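Ribokinase (Giardia lamblia, PDB 6WHJ) probably phosphorylates D-ribose at O-5 using ATP and magnesium, giving D-ribose 5-phosphate for nucleotide synthesis and the pentose phosphate pathway. Local coordinates at residues I12-N16 and N120-K124; T139-C145 and S168-N174; Q144-P149 and A176-Y182. All coordinates share one frame; numbering follows the deposited sequence.

Interaction 1: residues I12-N16 and N120-K124; sequences IGSYN and NGMLK. With EDO (1,2-ethanediol), chain F.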
loop_
_atom_site.group_PDB
_atom_site.type_symbol
_atom_site.label_atom_id
_atom_site.label_comp_id
_atom_site.label_asym_id
_atom_site.label_seq_id
_atom_site.Cartn_x
_atom_site.Cartn_y
_atom_site.Cartn_z
ATOM N N ILE B 12 -20.625 -5.921 -14.074
ATOM C CA ILE B 12 -20.500 -6.800 -12.921
ATOM C C ILE B 12 -19.015 -6.898 -12.601
ATOM O O ILE B 12 -18.267 -7.562 -13.329
ATOM C CB ILE B 12 -21.090 -8.188 -13.201
ATOM C CG1 ILE B 12 -22.501 -8.073 -13.793
ATOM C CG2 ILE B 12 -21.130 -8.997 -11.930
ATOM C CD1 ILE B 12 -23.025 -9.379 -14.400
ATOM N N GLY B 13 -18.580 -6.259 -11.521
ATOM C CA GLY B 13 -17.177 -6.308 -11.185
ATOM C C GLY B 13 -16.839 -5.650 -9.866
ATOM O O GLY B 13 -17.687 -5.484 -8.988
ATOM N N SER B 14 -15.584 -5.251 -9.750
ATOM C CA SER B 14 -15.011 -4.912 -8.458
ATOM C C SER B 14 -15.086 -3.422 -8.150
ATOM O O SER B 14 -15.126 -2.573 -9.050
ATOM C CB SER B 14 -13.556 -5.357 -8.412
ATOM O OG SER B 14 -12.848 -4.687 -9.437
ATOM N N TYR B 15 -15.096 -3.117 -6.856
ATOM C CA TYR B 15 -14.745 -1.797 -6.359
ATOM C C TYR B 15 -13.572 -1.972 -5.406
ATOM O O TYR B 15 -13.635 -2.786 -4.478
ATOM C CB TYR B 15 -15.895 -1.090 -5.625
ATOM C CG TYR B 15 -15.379 0.162 -4.939
ATOM C CD1 TYR B 15 -15.170 1.321 -5.664
ATOM C CD2 TYR B 15 -15.007 0.155 -3.599
ATOM C CE1 TYR B 15 -14.652 2.453 -5.079
ATOM C CE2 TYR B 15 -14.484 1.291 -2.996
ATOM C CZ TYR B 15 -14.306 2.440 -3.748
ATOM O OH TYR B 15 -13.793 3.596 -3.187
ATOM N N ASN B 16 -12.512 -1.203 -5.638
ATOM C CA ASN B 16 -11.366 -1.151 -4.747
ATOM C C ASN B 16 -11.121 0.296 -4.347
ATOM O O ASN B 16 -11.159 1.196 -5.193
ATOM C CB ASN B 16 -10.098 -1.711 -5.417
ATOM C CG ASN B 16 -10.228 -3.174 -5.821
ATOM O OD1 ASN B 16 -10.688 -4.006 -5.047
ATOM N ND2 ASN B 16 -9.822 -3.485 -7.042
ATOM N N ASN B 120 -15.107 -7.967 -2.676
ATOM C CA ASN B 120 -15.290 -8.350 -4.071
ATOM C C ASN B 120 -15.384 -9.862 -4.215
ATOM O O ASN B 120 -16.061 -10.360 -5.125
ATOM C CB ASN B 120 -14.145 -7.789 -4.913
ATOM C CG ASN B 120 -14.207 -6.279 -5.041
ATOM O OD1 ASN B 120 -15.222 -5.729 -5.479
ATOM N ND2 ASN B 120 -13.137 -5.596 -4.627
ATOM N N GLY B 121 -14.780 -10.606 -3.288
ATOM C CA GLY B 121 -14.860 -12.053 -3.321
ATOM C C GLY B 121 -16.210 -12.628 -2.916
ATOM O O GLY B 121 -16.408 -13.839 -3.078
ATOM N N MET B 122 -17.136 -11.809 -2.399
ATOM C CA MET B 122 -18.472 -12.290 -2.055
ATOM C C MET B 122 -19.504 -12.066 -3.153
ATOM O O MET B 122 -20.647 -12.523 -3.003
ATOM C CB MET B 122 -19.001 -11.629 -0.775
ATOM C CG MET B 122 -18.549 -12.275 0.517
ATOM S SD MET B 122 -16.861 -11.884 0.975
ATOM C CE MET B 122 -16.847 -12.611 2.621
ATOM N N LEU B 123 -19.152 -11.357 -4.226
ATOM C CA LEU B 123 -20.090 -11.048 -5.304
ATOM C C LEU B 123 -20.359 -12.329 -6.081
ATOM O O LEU B 123 -19.524 -12.779 -6.865
ATOM C CB LEU B 123 -19.525 -9.955 -6.209
ATOM C CG LEU B 123 -20.429 -9.393 -7.312
ATOM C CD1 LEU B 123 -21.625 -8.729 -6.694
ATOM C CD2 LEU B 123 -19.694 -8.403 -8.182
ATOM N N LYS B 124 -21.529 -12.918 -5.853
ATOM C CA LYS B 124 -22.061 -14.110 -6.497
ATOM C C LYS B 124 -23.430 -13.748 -7.044
ATOM O O LYS B 124 -24.020 -12.747 -6.626
ATOM C CB LYS B 124 -22.254 -15.297 -5.535
ATOM C CG LYS B 124 -21.225 -15.601 -4.481
ATOM C CD LYS B 124 -21.743 -16.779 -3.674
ATOM C CE LYS B 124 -20.652 -17.522 -2.951
ATOM N NZ LYS B 124 -19.795 -16.583 -2.179
HETATM C C1 EDO F . -7.431 -1.365 -10.588
HETATM O O1 EDO F . -6.792 -2.617 -10.297
HETATM C C2 EDO F . -7.433 -0.478 -9.345
HETATM O O2 EDO F . -7.788 -1.282 -8.213
HETATM O O HOH W 1 -17.521 -6.236 -6.296
#
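Asn120 CG lies beside its own backbone N, opposite the carbonyl carbon (chi1 -70°), and this turns the carboxamide onto the backbone of Tyr15. Asn16 CG takes the same position on its own residue and brings OD1 to the nitrogen end of the Asn120 amide. Both ends of the Asn120 amide bind Tyr15. Tyr15 N donates to Asn120 OD1 at 3.0 Å. Asn120 ND2 donates to Tyr15 O at 2.9 Å, with a fairly straight N-H...O angle of 163°. The oxygen lies close to the Asn120 amide plane, but the donor stands well above the Tyr15 carbonyl plane. The two bonds fix the rotation of the amide. Asn16 OD1 is 2.9 Å from Asn120 ND2, but the angle is too poor for a bond, and the two amide planes are 88° apart. Segment 12-16 links strand 9-12 of the main sheet to strand 16-22 of the smaller four-stranded sheet, the lid of ribokinase-family folds. Asn120 therefore grips the chain where it passes from core to lid. Leu123 CD2 packs 3.6 Å from Gly13 O and 4.1 Å from Ile12 CG2. A water lies between Gly13 O and Asn120 OD1. Asn16, a predicted substrate-binding residue, turns ND2 to O2 of the bound ethanediol at 3.2 Å. Ser14 OG bonds outside the contact to Glu146.

Interaction 2: residues T139-C145 and S168-N174; sequences TLVVMQC and SLRFVFN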
loop_
_atom_site.group_PDB
_atom_site.type_symbol
_atom_site.label_atom_id
_atom_site.label_comp_id
_atom_site.label_asym_id
_atom_site.label_seq_id
_atom_site.Cartn_x
_atom_site.Cartn_y
_atom_site.Cartn_z
ATOM N N THR B 139 -28.515 -4.252 -23.200
ATOM C CA THR B 139 -27.795 -4.484 -24.448
ATOM C C THR B 139 -26.405 -5.066 -24.217
ATOM O O THR B 139 -25.989 -5.982 -24.939
ATOM C CB THR B 139 -27.656 -3.182 -25.252
ATOM O OG1 THR B 139 -28.952 -2.632 -25.530
ATOM C CG2 THR B 139 -26.946 -3.452 -26.572
ATOM N N LEU B 140 -25.691 -4.563 -23.211
ATOM C CA LEU B 140 -24.333 -4.981 -22.922
ATOM C C LEU B 140 -24.196 -5.373 -21.459
ATOM O O LEU B 140 -24.778 -4.736 -20.573
ATOM C CB LEU B 140 -23.336 -3.862 -23.237
ATOM C CG LEU B 140 -23.326 -3.328 -24.664
ATOM C CD1 LEU B 140 -22.288 -2.215 -24.766
ATOM C CD2 LEU B 140 -23.033 -4.462 -25.646
ATOM N N VAL B 141 -23.412 -6.415 -21.212
ATOM C CA VAL B 141 -22.978 -6.767 -19.871
ATOM C C VAL B 141 -21.463 -6.890 -19.913
ATOM O O VAL B 141 -20.917 -7.470 -20.857
ATOM C CB VAL B 141 -23.652 -8.056 -19.355
ATOM C CG1 VAL B 141 -23.374 -9.235 -20.258
ATOM C CG2 VAL B 141 -23.190 -8.349 -17.935
ATOM N N VAL B 142 -20.782 -6.304 -18.917
ATOM C CA VAL B 142 -19.328 -6.138 -18.923
ATOM C C VAL B 142 -18.742 -6.747 -17.656
ATOM O O VAL B 142 -19.264 -6.536 -16.554
ATOM C CB VAL B 142 -18.919 -4.652 -19.032
ATOM C CG1 VAL B 142 -17.435 -4.528 -19.316
ATOM C CG2 VAL B 142 -19.723 -3.947 -20.108
ATOM N N MET B 143 -17.648 -7.494 -17.810
ATOM C CA MET B 143 -16.961 -8.107 -16.681
ATOM C C MET B 143 -15.457 -7.983 -16.882
ATOM O O MET B 143 -14.974 -7.820 -18.005
ATOM C CB MET B 143 -17.329 -9.588 -16.524
ATOM C CG MET B 143 -18.807 -9.854 -16.313
ATOM S SD MET B 143 -19.138 -11.555 -15.830
ATOM C CE MET B 143 -18.406 -11.619 -14.193
ATOM N N GLN B 144 -14.722 -8.072 -15.767
ATOM C CA GLN B 144 -13.263 -8.040 -15.759
ATOM C C GLN B 144 -12.716 -9.235 -14.988
ATOM O O GLN B 144 -13.316 -10.313 -15.002
ATOM C CB GLN B 144 -12.739 -6.745 -15.148
ATOM C CG GLN B 144 -13.338 -5.487 -15.725
ATOM C CD GLN B 144 -14.700 -5.186 -15.160
ATOM O OE1 GLN B 144 -15.001 -5.542 -14.022
ATOM N NE2 GLN B 144 -15.533 -4.521 -15.945
ATOM N N CYS B 145 -11.587 -9.055 -14.302
ATOM C CA CYS B 145 -10.939 -10.155 -13.594
ATOM C C CYS B 145 -10.587 -9.776 -12.159
ATOM O O CYS B 145 -9.583 -10.250 -11.618
ATOM C CB CYS B 145 -9.680 -10.602 -14.334
ATOM S SG CYS B 145 -9.969 -11.303 -15.969
ATOM N N SER B 168 -30.519 -9.690 -27.997
ATOM C CA SER B 168 -29.817 -8.438 -28.215
ATOM C C SER B 168 -28.684 -8.216 -27.220
ATOM O O SER B 168 -27.874 -7.301 -27.414
ATOM C CB SER B 168 -30.806 -7.275 -28.170
ATOM O OG SER B 168 -31.556 -7.299 -26.974
ATOM N N LEU B 169 -28.580 -9.056 -26.193
ATOM C CA LEU B 169 -27.561 -8.891 -25.166
ATOM C C LEU B 169 -26.208 -9.364 -25.691
ATOM O O LEU B 169 -26.107 -10.443 -26.286
ATOM C CB LEU B 169 -27.941 -9.682 -23.917
ATOM C CG LEU B 169 -26.894 -9.681 -22.810
ATOM C CD1 LEU B 169 -26.697 -8.286 -22.280
ATOM C CD2 LEU B 169 -27.301 -10.612 -21.715
ATOM N N ARG B 170 -25.179 -8.538 -25.505
ATOM C CA ARG B 170 -23.810 -8.877 -25.860
ATOM C C ARG B 170 -22.944 -8.833 -24.606
ATOM O O ARG B 170 -23.093 -7.934 -23.773
ATOM C CB ARG B 170 -23.250 -7.915 -26.910
ATOM C CG ARG B 170 -23.917 -8.042 -28.248
ATOM C CD ARG B 170 -23.672 -9.351 -28.945
ATOM N NE ARG B 170 -24.360 -9.340 -30.235
ATOM C CZ ARG B 170 -25.614 -9.747 -30.422
ATOM N NH1 ARG B 170 -26.321 -10.234 -29.407
ATOM N NH2 ARG B 170 -26.160 -9.676 -31.630
ATOM N N PHE B 171 -22.058 -9.814 -24.465
ATOM C CA PHE B 171 -21.127 -9.901 -23.341
ATOM C C PHE B 171 -19.767 -9.350 -23.781
ATOM O O PHE B 171 -19.114 -9.917 -24.666
ATOM C CB PHE B 171 -21.027 -11.350 -22.871
ATOM C CG PHE B 171 -20.078 -11.585 -21.719
ATOM C CD1 PHE B 171 -19.684 -10.557 -20.878
ATOM C CD2 PHE B 171 -19.617 -12.873 -21.454
ATOM C CE1 PHE B 171 -18.824 -10.799 -19.816
ATOM C CE2 PHE B 171 -18.766 -13.122 -20.397
ATOM C CZ PHE B 171 -18.366 -12.081 -19.576
ATOM N N VAL B 172 -19.356 -8.238 -23.169
ATOM C CA VAL B 172 -18.038 -7.646 -23.366
ATOM C C VAL B 172 -17.167 -8.033 -22.176
ATOM O O VAL B 172 -17.475 -7.671 -21.032
ATOM C CB VAL B 172 -18.115 -6.118 -23.505
ATOM C CG1 VAL B 172 -16.701 -5.529 -23.758
ATOM C CG2 VAL B 172 -19.111 -5.724 -24.599
ATOM N N PHE B 173 -16.083 -8.764 -22.446
ATOM C CA PHE B 173 -15.160 -9.235 -21.422
ATOM C C PHE B 173 -13.807 -8.554 -21.591
ATOM O O PHE B 173 -13.136 -8.734 -22.611
ATOM C CB PHE B 173 -15.027 -10.758 -21.482
ATOM C CG PHE B 173 -14.074 -11.337 -20.460
ATOM C CD1 PHE B 173 -14.101 -10.921 -19.139
ATOM C CD2 PHE B 173 -13.182 -12.337 -20.818
ATOM C CE1 PHE B 173 -13.227 -11.461 -18.199
ATOM C CE2 PHE B 173 -12.316 -12.883 -19.888
ATOM C CZ PHE B 173 -12.341 -12.442 -18.568
ATOM N N ASN B 174 -13.400 -7.784 -20.576
ATOM C CA ASN B 174 -12.086 -7.157 -20.521
ATOM C C ASN B 174 -11.212 -7.929 -19.540
ATOM O O ASN B 174 -11.350 -7.745 -18.323
ATOM C CB ASN B 174 -12.214 -5.691 -20.096
ATOM C CG ASN B 174 -10.883 -5.044 -19.800
ATOM O OD1 ASN B 174 -10.760 -4.276 -18.850
ATOM N ND2 ASN B 174 -9.873 -5.369 -20.595
#
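Phe171 lays its ring beside Met143, with CE1 3.6 Å from Met143 CG. Met143 CG stands beside its backbone N (chi1 -59°) and the chain runs on extended to SD, which puts the sulfur by the ring. SD sits 4.8 Å from the Phe171 centroid in an oblique Met-aromatic contact. The edge of the same ring meets Val141 O, and CD1 also packs on Val141 CG1. Phe173 repeats the pattern further along. Its edge faces Met143 O and Gln144 O, and Cys145 SG lies 3.7 Å from its CZ. Both phenylalanines hold CG opposite the backbone N, which leans the rings toward strand 140-143. On the other face, Leu140 CD2 packs 3.7 Å from Arg170 CB, and Val142 meets Val172. The two strands run parallel, with 23° between their directions. Five backbone bonds join them in the staggered parallel pattern. They run from Arg170 N to Thr139 O at 2.7 Å up to Asn174 N to Met143 O at 3.0 Å. The pair belongs to a beta-alpha-beta unit whose crossover is helix 149-165. That helix covers Met143 and Leu169, while helix 184-188 covers Phe171 and Phe173. Helix 272-287 packs on Leu140 and Val142 of the opposite face. Strand 9-12 flanks strand 140-143 on its other side, and strand 193-194 follows strand 170-173.

Interaction 3: residues Q144-P149 and A176-Y182; sequences QCEISP and APYRADY. With EDO (1,2-ethanediol), chain F.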
loop_
_atom_site.group_PDB
_atom_site.type_symbol
_atom_site.label_atom_id
_atom_site.label_comp_id
_atom_site.label_asym_id
_atom_site.label_seq_id
_atom_site.Cartn_x
_atom_site.Cartn_y
_atom_site.Cartn_z
ATOM N N GLN B 144 -14.722 -8.072 -15.767
ATOM C CA GLN B 144 -13.263 -8.040 -15.759
ATOM C C GLN B 144 -12.716 -9.235 -14.988
ATOM O O GLN B 144 -13.316 -10.313 -15.002
ATOM C CB GLN B 144 -12.739 -6.745 -15.148
ATOM C CG GLN B 144 -13.338 -5.487 -15.725
ATOM C CD GLN B 144 -14.700 -5.186 -15.160
ATOM O OE1 GLN B 144 -15.001 -5.542 -14.022
ATOM N NE2 GLN B 144 -15.533 -4.521 -15.945
ATOM N N CYS B 145 -11.587 -9.055 -14.302
ATOM C CA CYS B 145 -10.939 -10.155 -13.594
ATOM C C CYS B 145 -10.587 -9.776 -12.159
ATOM O O CYS B 145 -9.583 -10.250 -11.618
ATOM C CB CYS B 145 -9.680 -10.602 -14.334
ATOM S SG CYS B 145 -9.969 -11.303 -15.969
ATOM N N GLU B 146 -11.412 -8.950 -11.509
ATOM C CA GLU B 146 -11.134 -8.507 -10.148
ATOM C C GLU B 146 -12.189 -8.975 -9.147
ATOM O O GLU B 146 -12.332 -8.371 -8.080
ATOM C CB GLU B 146 -10.980 -6.987 -10.102
ATOM C CG GLU B 146 -9.690 -6.467 -10.721
ATOM C CD GLU B 146 -9.504 -4.967 -10.544
ATOM O OE1 GLU B 146 -10.490 -4.280 -10.193
ATOM O OE2 GLU B 146 -8.372 -4.472 -10.777
ATOM N N ILE B 147 -12.957 -10.019 -9.480
ATOM C CA ILE B 147 -13.732 -10.757 -8.484
ATOM C C ILE B 147 -13.209 -12.192 -8.480
ATOM O O ILE B 147 -12.218 -12.501 -9.149
ATOM C CB ILE B 147 -15.254 -10.702 -8.742
ATOM C CG1 ILE B 147 -15.625 -11.395 -10.060
ATOM C CG2 ILE B 147 -15.755 -9.246 -8.725
ATOM C CD1 ILE B 147 -17.130 -11.599 -10.252
ATOM N N SER B 148 -13.863 -13.080 -7.744
ATOM C CA SER B 148 -13.325 -14.423 -7.573
ATOM C C SER B 148 -13.517 -15.266 -8.835
ATOM O O SER B 148 -14.518 -15.121 -9.544
ATOM C CB SER B 148 -13.995 -15.122 -6.399
ATOM O OG SER B 148 -15.029 -15.985 -6.853
ATOM N N PRO B 149 -12.561 -16.161 -9.135
ATOM C CA PRO B 149 -12.707 -17.019 -10.327
ATOM C C PRO B 149 -13.972 -17.860 -10.324
ATOM O O PRO B 149 -14.676 -17.917 -11.344
ATOM C CB PRO B 149 -11.445 -17.895 -10.275
ATOM C CG PRO B 149 -10.458 -17.088 -9.514
ATOM C CD PRO B 149 -11.255 -16.349 -8.477
ATOM N N ALA B 176 -8.845 -8.097 -17.421
ATOM C CA ALA B 176 -7.853 -7.295 -16.708
ATOM C C ALA B 176 -8.066 -7.317 -15.199
ATOM O O ALA B 176 -9.202 -7.187 -14.731
ATOM C CB ALA B 176 -7.900 -5.845 -17.201
ATOM N N PRO B 177 -7.000 -7.492 -14.402
ATOM C CA PRO B 177 -5.635 -7.828 -14.821
ATOM C C PRO B 177 -5.498 -9.314 -15.102
ATOM O O PRO B 177 -6.325 -10.094 -14.630
ATOM C CB PRO B 177 -4.794 -7.433 -13.603
ATOM C CG PRO B 177 -5.704 -7.687 -12.447
ATOM C CD PRO B 177 -7.083 -7.285 -12.943
ATOM N N TYR B 178 -4.446 -9.711 -15.807
ATOM C CA TYR B 178 -4.254 -11.125 -16.095
ATOM C C TYR B 178 -4.130 -11.930 -14.808
ATOM O O TYR B 178 -3.339 -11.599 -13.921
ATOM C CB TYR B 178 -3.023 -11.349 -16.967
ATOM C CG TYR B 178 -2.717 -12.813 -17.084
ATOM C CD1 TYR B 178 -3.531 -13.652 -17.832
ATOM C CD2 TYR B 178 -1.640 -13.371 -16.400
ATOM C CE1 TYR B 178 -3.263 -15.000 -17.924
ATOM C CE2 TYR B 178 -1.365 -14.716 -16.480
ATOM C CZ TYR B 178 -2.177 -15.528 -17.246
ATOM O OH TYR B 178 -1.893 -16.872 -17.326
ATOM N N ARG B 179 -4.939 -12.975 -14.707
ATOM C CA ARG B 179 -4.987 -13.869 -13.558
ATOM C C ARG B 179 -4.764 -15.277 -14.074
ATOM O O ARG B 179 -5.530 -15.746 -14.922
ATOM C CB ARG B 179 -6.359 -13.816 -12.880
ATOM C CG ARG B 179 -6.779 -12.513 -12.296
ATOM C CD ARG B 179 -6.294 -12.425 -10.887
ATOM N NE ARG B 179 -6.869 -13.463 -10.038
ATOM C CZ ARG B 179 -7.963 -13.308 -9.305
ATOM N NH1 ARG B 179 -8.615 -12.154 -9.338
ATOM N NH2 ARG B 179 -8.398 -14.307 -8.542
ATOM N N ALA B 180 -3.760 -15.969 -13.549
ATOM C CA ALA B 180 -3.560 -17.347 -13.984
ATOM C C ALA B 180 -4.657 -18.281 -13.470
ATOM O O ALA B 180 -4.823 -19.381 -14.009
ATOM C CB ALA B 180 -2.190 -17.851 -13.537
ATOM N N ASP B 181 -5.415 -17.874 -12.450
ATOM C CA ASP B 181 -6.429 -18.748 -11.875
ATOM C C ASP B 181 -7.801 -18.580 -12.521
ATOM O O ASP B 181 -8.750 -19.236 -12.083
ATOM C CB ASP B 181 -6.545 -18.505 -10.361
ATOM C CG ASP B 181 -6.744 -17.038 -10.013
ATOM O OD1 ASP B 181 -6.796 -16.204 -10.936
ATOM O OD2 ASP B 181 -6.864 -16.716 -8.809
ATOM N N TYR B 182 -7.923 -17.762 -13.565
ATOM C CA TYR B 182 -9.193 -17.572 -14.256
ATOM C C TYR B 182 -9.364 -18.588 -15.375
ATOM O O TYR B 182 -8.467 -18.768 -16.207
ATOM C CB TYR B 182 -9.277 -16.159 -14.825
ATOM C CG TYR B 182 -10.112 -15.213 -14.007
ATOM C CD1 TYR B 182 -11.046 -14.383 -14.615
ATOM C CD2 TYR B 182 -9.924 -15.098 -12.637
ATOM C CE1 TYR B 182 -11.803 -13.495 -13.879
ATOM C CE2 TYR B 182 -10.676 -14.220 -11.889
ATOM C CZ TYR B 182 -11.610 -13.412 -12.515
ATOM O OH TYR B 182 -12.353 -12.524 -11.768
HETATM C C1 EDO F . -7.431 -1.365 -10.588
HETATM O O1 EDO F . -6.792 -2.617 -10.297
HETATM C C2 EDO F . -7.433 -0.478 -9.345
HETATM O O2 EDO F . -7.788 -1.282 -8.213
#
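Tyr182 takes Cys145 over one face of its ring, with Cys145 CB 4.0 Å from the ring centroid in a CH-pi contact. Cys145 SG lies more obliquely, 3.5 Å from Tyr182 CD1. The phenol reaches on to the backbone, and Tyr182 OH donates to Ile147 O at 2.6 Å. That oxygen lies near the ring plane, but the hydroxyl stands above the Ile147 carbonyl plane. The Pro149 and Tyr182 side chains cross at about a right angle, and Pro149 CG lies obliquely to the ring, 3.7 Å from Tyr182 CE2. At the other end of the contact, Cys145 N donates to Ala176 O at 3.1 Å. Glu146 CG packs 3.5 Å from Pro177 CD, the ring that follows a cis peptide bond. These are the loops leaving the C-terminal ends of parallel strands 140-143 and 170-173, where enzymes of this alpha/beta fold place their active site. Glu146, a predicted substrate-binding residue, extends beyond CG and turns OE2 to the bound ethanediol. Its OE1 also accepts from Lys44 N. On the outer side, Arg179 bends at chi2 (-89°) and chi3 (-62°), and its guanidinium folds back with one face over Tyr182 CE2. NH1 makes a weak bond to Cys145 O, and NH2 touches Pro149 CD. Asp181 fixes the guanidinium side-on: NE donates to OD1, and NH2 forms a salt bridge to OD2 at 2.9 Å. A type I turn from Arg179 to Tyr182 brings the acid round to the arginine. Ser148 is the N-cap of helix 149-165, and its OG accepts from Asn151 N. Further out, Pro177 packs on Thr32 of the second subunit and Arg179 on Asn34 of that subunit.

Overall arrangement
Interaction 2 lies in the sheet core, and the other two sit at its loop end. Interactions 2 and 3 share Gln144 and Cys145, with centres about 15 Å apart, as strand 140-143 runs out into the loop before helix 149-165. Ile12 N, 2.9 Å from Val142 O, ties interaction 1 to the same strand. Interactions 1 and 3 are closer, with centres about 11 Å apart, and meet through the hydrogen bond between Ser14 OG and Glu146 OE1. Both touch the ethanediol, which also bonds Asp18, in the predicted ribose site. The Asn174 side chain of interaction 2 lies about 4 Å from that of Asp274, the predicted proton acceptor.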